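Local coordinates for hypothetical protein (PDB 2O62) that is of unknown function but folds as two calycin-like beta domains, an N-terminal DUF3598 domain and a C-terminal one related to an ATP synthase biogenesis factor, at residues A[4-7]-A[8-12]; A[124-127]-A[128-132]. All coordinates share one frame; numbering follows the deposited sequence.

Interaction 1: residues A[4-7]-A[8-12]; sequences SQWE and CFLQN
One face of the Trp-6 indole takes both Phe-9 and Leu-10. Phe-9 turns its edge to the six-membered ring, an edge-to-face pair with centroids 5.2 Å apart and planes at 70°; Phe-9 CD2 lies 3.7 Å from Trp-6 CZ3. On the same face, near the rim of the pyrrole, Leu-10 CD2 stands above the plane, while CD1 reaches Trp-6 NE1 at 3.8 Å. Trp-6 and Phe-9 both hold CG anti to the backbone N (chi1 -175° and 170°), which sets their rings side by side. Beneath them the helix is built by Cys-8 N to Ser-4 O, Phe-9 N to Gln-5 O and Leu-10 N to Trp-6 O. A capping box closes its start: Glu-7 N donates to Ser-4 OG (3.1 Å), and Ser-4 N to Glu-7 OE1 (2.9 Å) on the anti side of the carboxylate but well out of its plane. Further along, Phe-9 O accepts from Asn-12 N and Asn-12 ND2, from the same face of its plane. Helix 5-10 precedes strand 14-23: Trp-6, Phe-9 and Leu-10 pack on Val-48 of strand 47-54, Trp-6 NE1 bonds to Asn-45 O, and Gln-5 and Cys-8 lean on strand 71-73.

Interaction 2: residues A[124-127]-A[128-132]; sequences REHL and AGTPV. With GOL (glycerol), chain H.
Thr-130 and Leu-127 close a type II beta turn at the end of strand 117-127, and two hydrogen bonds converge on one carbonyl. Thr-130 N donates to Leu-127 O at 2.8 Å, tilted 28° from the carbonyl plane, while Thr-130 OG1 donates to the same oxygen at 2.6 Å, in the carbonyl plane and on a lone pair. The hydroxyl gets there because OG1 sits between its own backbone N and carbonyl carbon (chi1 74°), which turns it toward Leu-127 O. Two bonds thus grip Leu-127 O, and Asn-102 ND2 is a further partner of the hydroxyl. Gly-129 occupies the third position of the turn, with the positive phi usual there in type II.

The van der Waals contacts centre on His-126. Val-132 CG2 lies over one face of its imidazole in a CH-pi contact, 4.0 Å from the ring centroid and offset toward the rim, with CE1 the nearest ring atom. Backbone oxygens crowd the same side chain: Pro-131 O stands 3.4 Å from His-126 CB, and Thr-130 O equally far from His-126 CD2.

A glycerol, probably from the crystallisation liquor, bridges ring and turn. Its O1 meets His-126 NE2 at the ring edge, in plane, in a nearly straight bond of 2.9 Å; O3 accepts from Gly-129 N at 2.8 Å, and O2 donates to Thr-130 O. Glu-17 OE1 also bonds to it.

Strand 117-127 runs between strands 14-23 and 103-111: His-126 pairs through its backbone with Glu-17, Glu-125 with Arg-104. Beyond the turn, the chain leads through a loop to strand 145-155 of the second sheet.

In the fold
Both interactions are local contacts within the N-terminal DUF3598 family region, with centres about 20 Å apart and nearest atoms about 6 Å apart, not touching. Interaction 1 is partly buried, with Cys-8 and Phe-9 enclosed, and unites apolar side chains along a helix packed on strands 47-54 and 71-73. Interaction 2 is a surface contact with no buried residue among those that touch; its chemistry is mostly hydrogen bonding, joining a strand end to a turn and to a glycerol. They share neighbours rather than residues: Arg-104 hydrogen-bonds Asn-12 of the first and forms a salt bridge with Glu-125 of the second, and Trp-16 of strand 14-23 meets Asn-12 O and touches Glu-125 and Leu-127.

Interaction 1: residues A[4-7]-A[8-12]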
loop_
_atom_site.group_PDB
_atom_site.type_symbol
_atom_site.label_atom_id
_atom_site.label_comp_id
_atom_site.label_asym_id
_atom_site.label_seq_id
_atom_site.Cartn_x
_atom_site.Cartn_y
_atom_site.Cartn_z
ATOM N N SER A 4 16.659 -13.547 -3.185
ATOM C CA SER A 4 15.494 -14.430 -3.167
ATOM C C SER A 4 14.336 -13.795 -2.380
ATOM O O SER A 4 14.551 -12.923 -1.523
ATOM C CB SER A 4 15.839 -15.759 -2.513
ATOM O OG SER A 4 16.077 -15.599 -1.114
ATOM N N GLN A 5 13.110 -14.238 -2.650
ATOM C CA GLN A 5 11.968 -13.753 -1.870
ATOM C C GLN A 5 12.139 -13.969 -0.362
ATOM O O GLN A 5 11.794 -13.131 0.396
ATOM C CB GLN A 5 10.666 -14.365 -2.375
ATOM C CG GLN A 5 10.280 -13.822 -3.734
ATOM C CD GLN A 5 9.753 -12.440 -3.584
ATOM O OE1 GLN A 5 8.738 -12.249 -2.957
ATOM N NE2 GLN A 5 10.470 -11.461 -4.137
ATOM N N TRP A 6 12.707 -15.088 0.053
ATOM C CA TRP A 6 12.952 -15.354 1.459
ATOM C C TRP A 6 13.928 -14.350 2.054
ATOM O O TRP A 6 13.687 -13.824 3.136
ATOM C CB TRP A 6 13.466 -16.762 1.629
ATOM C CG TRP A 6 13.643 -17.172 3.085
ATOM C CD1 TRP A 6 14.833 -17.288 3.777
ATOM C CD2 TRP A 6 12.610 -17.504 4.002
ATOM N NE1 TRP A 6 14.584 -17.671 5.068
ATOM C CE2 TRP A 6 13.227 -17.791 5.242
ATOM C CE3 TRP A 6 11.201 -17.575 3.906
ATOM C CZ2 TRP A 6 12.496 -18.139 6.362
ATOM C CZ3 TRP A 6 10.478 -17.924 5.011
ATOM C CH2 TRP A 6 11.123 -18.191 6.241
ATOM N N GLU A 7 15.004 -14.061 1.330
ATOM C CA GLU A 7 15.974 -13.082 1.783
ATOM C C GLU A 7 15.369 -11.692 1.906
ATOM O O GLU A 7 15.701 -10.964 2.839
ATOM C CB GLU A 7 17.181 -13.084 0.862
ATOM C CG GLU A 7 17.984 -14.346 1.048
ATOM C CD GLU A 7 18.862 -14.715 -0.154
ATOM O OE1 GLU A 7 18.734 -14.097 -1.246
ATOM O OE2 GLU A 7 19.681 -15.656 0.004
ATOM N N CYS A 8 14.496 -11.325 0.968
ATOM C CA CYS A 8 13.756 -10.066 1.079
ATOM C C CYS A 8 12.893 -10.025 2.323
ATOM O O CYS A 8 12.848 -9.025 3.046
ATOM C CB CYS A 8 12.870 -9.844 -0.134
ATOM S SG CYS A 8 13.691 -9.667 -1.702
ATOM N N PHE A 9 12.182 -11.114 2.570
ATOM C CA PHE A 9 11.357 -11.247 3.754
ATOM C C PHE A 9 12.199 -11.016 5.004
ATOM O O PHE A 9 11.770 -10.280 5.871
ATOM C CB PHE A 9 10.675 -12.613 3.736
ATOM C CG PHE A 9 9.968 -13.001 5.015
ATOM C CD1 PHE A 9 9.167 -12.121 5.700
ATOM C CD2 PHE A 9 10.072 -14.307 5.465
ATOM C CE1 PHE A 9 8.478 -12.502 6.839
ATOM C CE2 PHE A 9 9.401 -14.715 6.612
ATOM C CZ PHE A 9 8.596 -13.806 7.301
ATOM N N LEU A 10 13.390 -11.605 5.071
ATOM C CA LEU A 10 14.258 -11.418 6.226
ATOM C C LEU A 10 14.670 -9.983 6.527
ATOM O O LEU A 10 15.108 -9.691 7.645
ATOM C CB LEU A 10 15.503 -12.282 6.071
ATOM C CG LEU A 10 15.263 -13.785 6.001
ATOM C CD1 LEU A 10 16.603 -14.508 5.839
ATOM C CD2 LEU A 10 14.547 -14.328 7.227
ATOM N N GLN A 11 14.546 -9.080 5.560
ATOM C CA GLN A 11 14.740 -7.657 5.819
ATOM C C GLN A 11 13.801 -7.103 6.881
ATOM O O GLN A 11 14.050 -6.009 7.419
ATOM C CB GLN A 11 14.602 -6.823 4.533
ATOM C CG GLN A 11 15.697 -7.091 3.495
ATOM C CD GLN A 11 17.074 -6.830 4.084
ATOM O OE1 GLN A 11 17.839 -7.745 4.323
ATOM N NE2 GLN A 11 17.345 -5.590 4.405
ATOM N N ASN A 12 12.689 -7.789 7.128
ATOM C CA ASN A 12 11.720 -7.386 8.136
ATOM C C ASN A 12 12.061 -7.888 9.570
ATOM O O ASN A 12 11.308 -7.625 10.522
ATOM C CB ASN A 12 10.324 -7.908 7.764
ATOM C CG ASN A 12 9.727 -7.188 6.568
ATOM O OD1 ASN A 12 9.168 -6.164 6.749
ATOM N ND2 ASN A 12 9.886 -7.721 5.347
HETATM O O HOH W 1 17.956 -10.130 3.642
#

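Interaction 2: residues A[124-127]-A[128-132]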
loop_
_atom_site.group_PDB
_atom_site.type_symbol
_atom_site.label_atom_id
_atom_site.label_comp_id
_atom_site.label_asym_id
_atom_site.label_seq_id
_atom_site.Cartn_x
_atom_site.Cartn_y
_atom_site.Cartn_z
ATOM N N ARG A 124 0.950 1.288 11.740
ATOM C CA ARG A 124 2.107 2.190 11.827
ATOM C C ARG A 124 3.070 1.661 12.859
ATOM O O ARG A 124 2.763 1.688 14.033
ATOM C CB ARG A 124 1.669 3.603 12.226
ATOM C CG ARG A 124 0.796 4.267 11.186
ATOM C CD ARG A 124 0.048 5.443 11.753
ATOM N NE ARG A 124 -1.116 5.021 12.506
ATOM C CZ ARG A 124 -1.957 5.850 13.134
ATOM N NH1 ARG A 124 -1.765 7.141 13.111
ATOM N NH2 ARG A 124 -3.008 5.351 13.748
ATOM N N GLU A 125 4.242 1.236 12.401
ATOM C CA GLU A 125 5.188 0.506 13.215
ATOM C C GLU A 125 6.547 1.162 13.189
ATOM O O GLU A 125 6.996 1.636 12.151
ATOM C CB GLU A 125 5.312 -0.925 12.727
ATOM C CG GLU A 125 4.075 -1.779 13.020
ATOM C CD GLU A 125 4.049 -3.060 12.245
ATOM O OE1 GLU A 125 4.536 -3.086 11.098
ATOM O OE2 GLU A 125 3.521 -4.067 12.766
ATOM N N HIS A 126 7.196 1.161 14.344
ATOM C CA HIS A 126 8.562 1.654 14.503
ATOM C C HIS A 126 9.345 0.570 15.240
ATOM O O HIS A 126 8.836 -0.197 16.100
ATOM C CB HIS A 126 8.601 2.989 15.249
ATOM C CG HIS A 126 8.033 2.922 16.623
ATOM N ND1 HIS A 126 6.680 3.044 16.877
ATOM C CD2 HIS A 126 8.626 2.682 17.820
ATOM C CE1 HIS A 126 6.474 2.905 18.177
ATOM N NE2 HIS A 126 7.635 2.675 18.770
ATOM N N LEU A 127 10.603 0.465 14.893
ATOM C CA LEU A 127 11.480 -0.458 15.580
ATOM C C LEU A 127 11.540 -0.105 17.062
ATOM O O LEU A 127 11.727 1.072 17.430
ATOM C CB LEU A 127 12.883 -0.407 14.994
ATOM C CG LEU A 127 13.027 -1.138 13.683
ATOM C CD1 LEU A 127 14.443 -0.874 13.240
ATOM C CD2 LEU A 127 12.746 -2.679 13.869
ATOM N N ALA A 128 11.464 -1.142 17.895
ATOM C CA ALA A 128 11.523 -0.992 19.332
ATOM C C ALA A 128 12.811 -0.254 19.710
ATOM O O ALA A 128 13.893 -0.608 19.247
ATOM C CB ALA A 128 11.451 -2.363 20.051
ATOM N N GLY A 129 12.658 0.796 20.509
ATOM C CA GLY A 129 13.774 1.651 20.914
ATOM C C GLY A 129 14.129 2.771 19.960
ATOM O O GLY A 129 15.055 3.565 20.232
ATOM N N THR A 130 13.383 2.887 18.873
ATOM C CA THR A 130 13.577 3.999 17.921
ATOM C C THR A 130 12.388 4.925 18.008
ATOM O O THR A 130 11.365 4.569 18.575
ATOM C CB THR A 130 13.800 3.488 16.503
ATOM O OG1 THR A 130 12.571 3.001 15.931
ATOM C CG2 THR A 130 14.799 2.387 16.534
ATOM N N PRO A 131 12.512 6.149 17.476
ATOM C CA PRO A 131 11.405 7.083 17.573
ATOM C C PRO A 131 10.142 6.628 16.859
ATOM O O PRO A 131 10.215 5.948 15.849
ATOM C CB PRO A 131 11.970 8.344 16.881
ATOM C CG PRO A 131 13.430 8.238 17.091
ATOM C CD PRO A 131 13.672 6.766 16.824
ATOM N N VAL A 132 8.984 7.048 17.359
ATOM C CA VAL A 132 7.698 6.746 16.719
ATOM C C VAL A 132 7.648 7.340 15.307
ATOM O O VAL A 132 7.152 6.711 14.374
ATOM C CB VAL A 132 6.526 7.269 17.593
ATOM C CG1 VAL A 132 5.185 7.104 16.884
ATOM C CG2 VAL A 132 6.503 6.521 18.880
HETATM C C1 GOL H . 8.140 3.487 21.833
HETATM O O1 GOL H . 7.801 2.114 21.654
HETATM C C2 GOL H . 9.638 3.810 21.839
HETATM O O2 GOL H . 9.919 5.084 21.300
HETATM C C3 GOL H . 10.398 2.806 21.020
HETATM O O3 GOL H . 10.168 1.530 21.579
#